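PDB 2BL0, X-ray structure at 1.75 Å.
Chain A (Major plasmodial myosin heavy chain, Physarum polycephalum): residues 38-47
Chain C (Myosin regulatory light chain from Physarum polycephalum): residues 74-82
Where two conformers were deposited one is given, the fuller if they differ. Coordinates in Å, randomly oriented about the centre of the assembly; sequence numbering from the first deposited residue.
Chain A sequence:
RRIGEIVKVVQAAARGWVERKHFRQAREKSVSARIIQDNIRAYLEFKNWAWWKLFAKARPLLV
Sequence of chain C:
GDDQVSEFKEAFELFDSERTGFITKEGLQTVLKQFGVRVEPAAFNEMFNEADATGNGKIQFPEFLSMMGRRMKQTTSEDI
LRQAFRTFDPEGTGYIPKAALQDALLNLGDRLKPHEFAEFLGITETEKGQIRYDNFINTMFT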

# COMPACT_ATOMS: atom_id res chain seq x y z
N ASP A 38 1.30 10.54 -5.36
CA ASP A 38 1.10 10.48 -6.80
C ASP A 38 0.11 11.57 -7.21
O ASP A 38 0.31 12.24 -8.22
CB ASP A 38 0.52 9.14 -7.22
CG ASP A 38 1.52 7.99 -7.18
OD1 ASP A 38 2.73 8.23 -7.04
OD2 ASP A 38 1.15 6.81 -7.31
N ASN A 39 -0.94 11.73 -6.41
CA ASN A 39 -1.94 12.75 -6.68
C ASN A 39 -1.42 14.17 -6.50
O ASN A 39 -1.71 15.04 -7.31
CB ASN A 39 -3.19 12.51 -5.83
CG ASN A 39 -4.10 11.50 -6.45
OD1 ASN A 39 -4.70 11.76 -7.52
ND2 ASN A 39 -4.20 10.31 -5.83
N ILE A 40 -0.65 14.43 -5.44
CA ILE A 40 -0.04 15.75 -5.25
C ILE A 40 0.92 16.08 -6.39
O ILE A 40 0.87 17.15 -6.98
CB ILE A 40 0.75 15.83 -3.92
CG1 ILE A 40 -0.20 15.85 -2.73
CG2 ILE A 40 1.62 17.06 -3.90
CD1 ILE A 40 0.48 15.58 -1.37
N ARG A 41 1.83 15.15 -6.69
CA ARG A 41 2.85 15.40 -7.69
C ARG A 41 2.23 15.70 -9.04
O ARG A 41 2.67 16.61 -9.74
CB ARG A 41 3.82 14.19 -7.77
CG ARG A 41 5.00 14.36 -8.74
CD ARG A 41 6.31 13.72 -8.25
NE ARG A 41 6.06 12.65 -7.30
CZ ARG A 41 6.71 12.43 -6.15
NH1 ARG A 41 7.72 13.21 -5.75
NH2 ARG A 41 6.34 11.41 -5.40
N ALA A 42 1.18 14.95 -9.39
CA ALA A 42 0.48 15.15 -10.66
C ALA A 42 -0.19 16.51 -10.72
O ALA A 42 -0.01 17.26 -11.67
CB ALA A 42 -0.52 14.06 -10.87
N TYR A 43 -0.96 16.81 -9.68
CA TYR A 43 -1.64 18.09 -9.59
C TYR A 43 -0.68 19.27 -9.70
O TYR A 43 -0.94 20.24 -10.41
CB TYR A 43 -2.43 18.15 -8.27
CG TYR A 43 -3.20 19.43 -8.09
CD1 TYR A 43 -4.42 19.63 -8.73
CD2 TYR A 43 -2.71 20.45 -7.28
CE1 TYR A 43 -5.12 20.81 -8.56
CE2 TYR A 43 -3.40 21.62 -7.12
CZ TYR A 43 -4.60 21.80 -7.74
OH TYR A 43 -5.27 22.99 -7.57
N LEU A 44 0.45 19.22 -8.99
CA LEU A 44 1.38 20.33 -9.04
C LEU A 44 1.98 20.49 -10.44
O LEU A 44 2.34 21.60 -10.82
CB LEU A 44 2.49 20.17 -8.00
CG LEU A 44 1.98 20.22 -6.56
CD1 LEU A 44 3.10 19.86 -5.62
CD2 LEU A 44 1.40 21.60 -6.21
N GLU A 45 2.05 19.39 -11.19
CA GLU A 45 2.55 19.39 -12.56
C GLU A 45 1.54 19.89 -13.58
O GLU A 45 1.93 20.50 -14.57
CB GLU A 45 3.04 17.98 -12.97
CG GLU A 45 4.36 17.57 -12.34
CD GLU A 45 4.66 16.07 -12.46
OE1 GLU A 45 4.06 15.38 -13.32
OE2 GLU A 45 5.52 15.57 -11.68
N PHE A 46 0.25 19.69 -13.34
CA PHE A 46 -0.74 20.10 -14.32
C PHE A 46 -1.69 21.24 -13.90
O PHE A 46 -2.58 21.59 -14.65
CB PHE A 46 -1.54 18.88 -14.86
CG PHE A 46 -2.44 18.18 -13.85
CD1 PHE A 46 -3.45 18.84 -13.17
CD2 PHE A 46 -2.31 16.81 -13.64
CE1 PHE A 46 -4.28 18.17 -12.28
CE2 PHE A 46 -3.14 16.14 -12.76
CZ PHE A 46 -4.12 16.81 -12.08
N LYS A 47 -1.52 21.82 -12.71
CA LYS A 47 -2.54 22.74 -12.17
C LYS A 47 -2.78 23.97 -13.03
O LYS A 47 -3.86 24.56 -12.98
CB LYS A 47 -2.22 23.18 -10.75
CG LYS A 47 -0.95 23.98 -10.57
CD LYS A 47 -0.76 24.18 -9.07
CE LYS A 47 0.45 24.99 -8.69
NZ LYS A 47 0.49 25.08 -7.20
N GLN C 74 -1.06 8.92 -13.16
CA GLN C 74 -0.84 8.54 -11.77
C GLN C 74 -1.87 9.10 -10.79
O GLN C 74 -1.85 8.75 -9.62
CB GLN C 74 0.57 8.94 -11.34
CG GLN C 74 1.66 8.39 -12.25
CD GLN C 74 1.43 6.93 -12.65
OE1 GLN C 74 1.12 6.09 -11.81
NE2 GLN C 74 1.60 6.63 -13.93
N THR C 75 -2.79 9.93 -11.27
CA THR C 75 -3.91 10.32 -10.41
C THR C 75 -4.83 9.13 -10.20
O THR C 75 -4.80 8.15 -10.97
CB THR C 75 -4.74 11.48 -10.99
OG1 THR C 75 -5.36 11.06 -12.22
CG2 THR C 75 -3.85 12.66 -11.33
N THR C 76 -5.68 9.23 -9.18
CA THR C 76 -6.70 8.23 -8.92
C THR C 76 -8.07 8.90 -8.83
O THR C 76 -8.19 10.13 -8.90
CB THR C 76 -6.41 7.49 -7.57
OG1 THR C 76 -6.47 8.44 -6.48
CG2 THR C 76 -5.01 6.89 -7.53
N SER C 77 -9.09 8.08 -8.65
CA SER C 77 -10.45 8.58 -8.40
C SER C 77 -10.50 9.33 -7.07
O SER C 77 -9.59 9.21 -6.22
CB SER C 77 -11.49 7.46 -8.41
OG SER C 77 -10.92 6.20 -8.07
N GLU C 78 -11.57 10.11 -6.89
CA GLU C 78 -11.73 10.90 -5.67
C GLU C 78 -11.82 10.00 -4.45
O GLU C 78 -11.26 10.32 -3.41
CB GLU C 78 -12.98 11.77 -5.75
CG GLU C 78 -13.05 12.85 -4.68
CD GLU C 78 -14.31 13.68 -4.76
OE1 GLU C 78 -14.95 13.69 -5.84
OE2 GLU C 78 -14.68 14.31 -3.75
N ASP C 79 -12.53 8.89 -4.60
CA ASP C 79 -12.75 7.93 -3.51
C ASP C 79 -11.46 7.26 -3.07
O ASP C 79 -11.28 6.97 -1.89
CB ASP C 79 -13.75 6.84 -3.93
CG ASP C 79 -15.18 7.35 -4.04
OD1 ASP C 79 -15.39 8.58 -4.09
OD2 ASP C 79 -16.17 6.59 -4.08
N ILE C 80 -10.58 6.96 -4.02
CA ILE C 80 -9.33 6.29 -3.67
C ILE C 80 -8.42 7.25 -2.91
O ILE C 80 -7.75 6.84 -1.96
CB ILE C 80 -8.67 5.65 -4.91
CG1 ILE C 80 -9.39 4.34 -5.23
CG2 ILE C 80 -7.18 5.37 -4.66
CD1 ILE C 80 -9.07 3.75 -6.57
N LEU C 81 -8.40 8.51 -3.33
CA LEU C 81 -7.60 9.53 -2.65
C LEU C 81 -8.16 9.83 -1.26
O LEU C 81 -7.40 10.00 -0.30
CB LEU C 81 -7.54 10.81 -3.51
CG LEU C 81 -6.81 12.02 -2.92
CD1 LEU C 81 -5.39 11.69 -2.49
CD2 LEU C 81 -6.80 13.19 -3.90
N ARG C 82 -9.49 9.86 -1.14
CA ARG C 82 -10.15 10.08 0.14
C ARG C 82 -9.79 9.00 1.15
O ARG C 82 -9.39 9.29 2.27
CB ARG C 82 -11.67 10.12 -0.06
CG ARG C 82 -12.49 10.19 1.25
CD ARG C 82 -13.99 10.47 1.05
NE ARG C 82 -14.24 11.42 -0.03
CZ ARG C 82 -13.99 12.73 0.04
NH1 ARG C 82 -13.50 13.28 1.15
NH2 ARG C 82 -14.24 13.50 -1.01
O HOH W 1 -1.72 6.31 -8.14

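A single amide side chain can fasten a helix to a loop of another protein, because it offers a donor and an acceptor from one planar group. The contact between the myosin heavy chain of Physarum and its regulatory light chain illustrates the principle on a small scale. The two stretches bury 352 Å² between them, counting both sides, and the heavy chain contributes one face of a helix while the light chain contributes a loop and the start of the helix that follows it.

Within this stretch the contact begins at A:Asp38, whose CA-to-CB bond points toward the partner. Its carboxylate makes no direct hydrogen bond across the contact. Instead a water molecule joins the chains, donating to A:Asp38 OD2 at 3.0 Å and to C:Gln74 O at 2.9 Å. Two acceptors that could not bond to each other are thus reconciled by a molecule with two protons to give. The side chain also packs directly on the loop backbone: A:Asp38 CB sits 3.4 Å from C:Gln74 O.

The centre of the example is A:Asn39, which has 102 Å² covered by the light-chain stretch, the largest share of any residue here. Its CA-to-CB bond runs sideways, yet the end of the side chain comes nearer to the partner, with chi1 at -82° (m) and chi2 at -68°. The amide then engages C:Thr76 twice. The backbone nitrogen C:Thr76 N donates to A:Asn39 OD1 at 3.2 Å, with an angle of 159° at the hydrogen, and A:Asn39 ND2 donates to C:Thr76 OG1 at 3.0 Å, with an angle of 157°. Both bonds are fairly straight. Because one partner atom belongs to the backbone and the other to the side chain of the same residue, the amide holds one residue of the loop at two points. C:Thr76 OG1, with chi1 at 63° (p), accepts from A:Asn39 ND2 and donates in turn to C:Ser77 O at 3.2 Å, so the chain of polar bonds runs on to the residue just before the light-chain helix. Apolar atoms close around the amide: A:Asn39 OD1 lies 3.3 Å from C:Thr75 CA, and C:Leu81 CD1 approaches A:Asn39 ND2 to 3.8 Å.

A:Ile40 points away and A:Arg41 is out of reach, as expected when a helix turns its other faces elsewhere. One turn after A:Asp38, A:Ala42 returns to the contact, and its methyl CB packs 3.6 Å from C:Thr75 CG2. The next turn brings A:Phe46, where A:Phe46 CE2 lies 3.8 Å from that same C:Thr75 CG2. The methyl stands at the edge of the ring, near its plane, so this is an edge contact rather than packing on the face. The spacing of four residues from A:Asp38 through A:Ala42 to A:Phe46 places all three on one side of the helix.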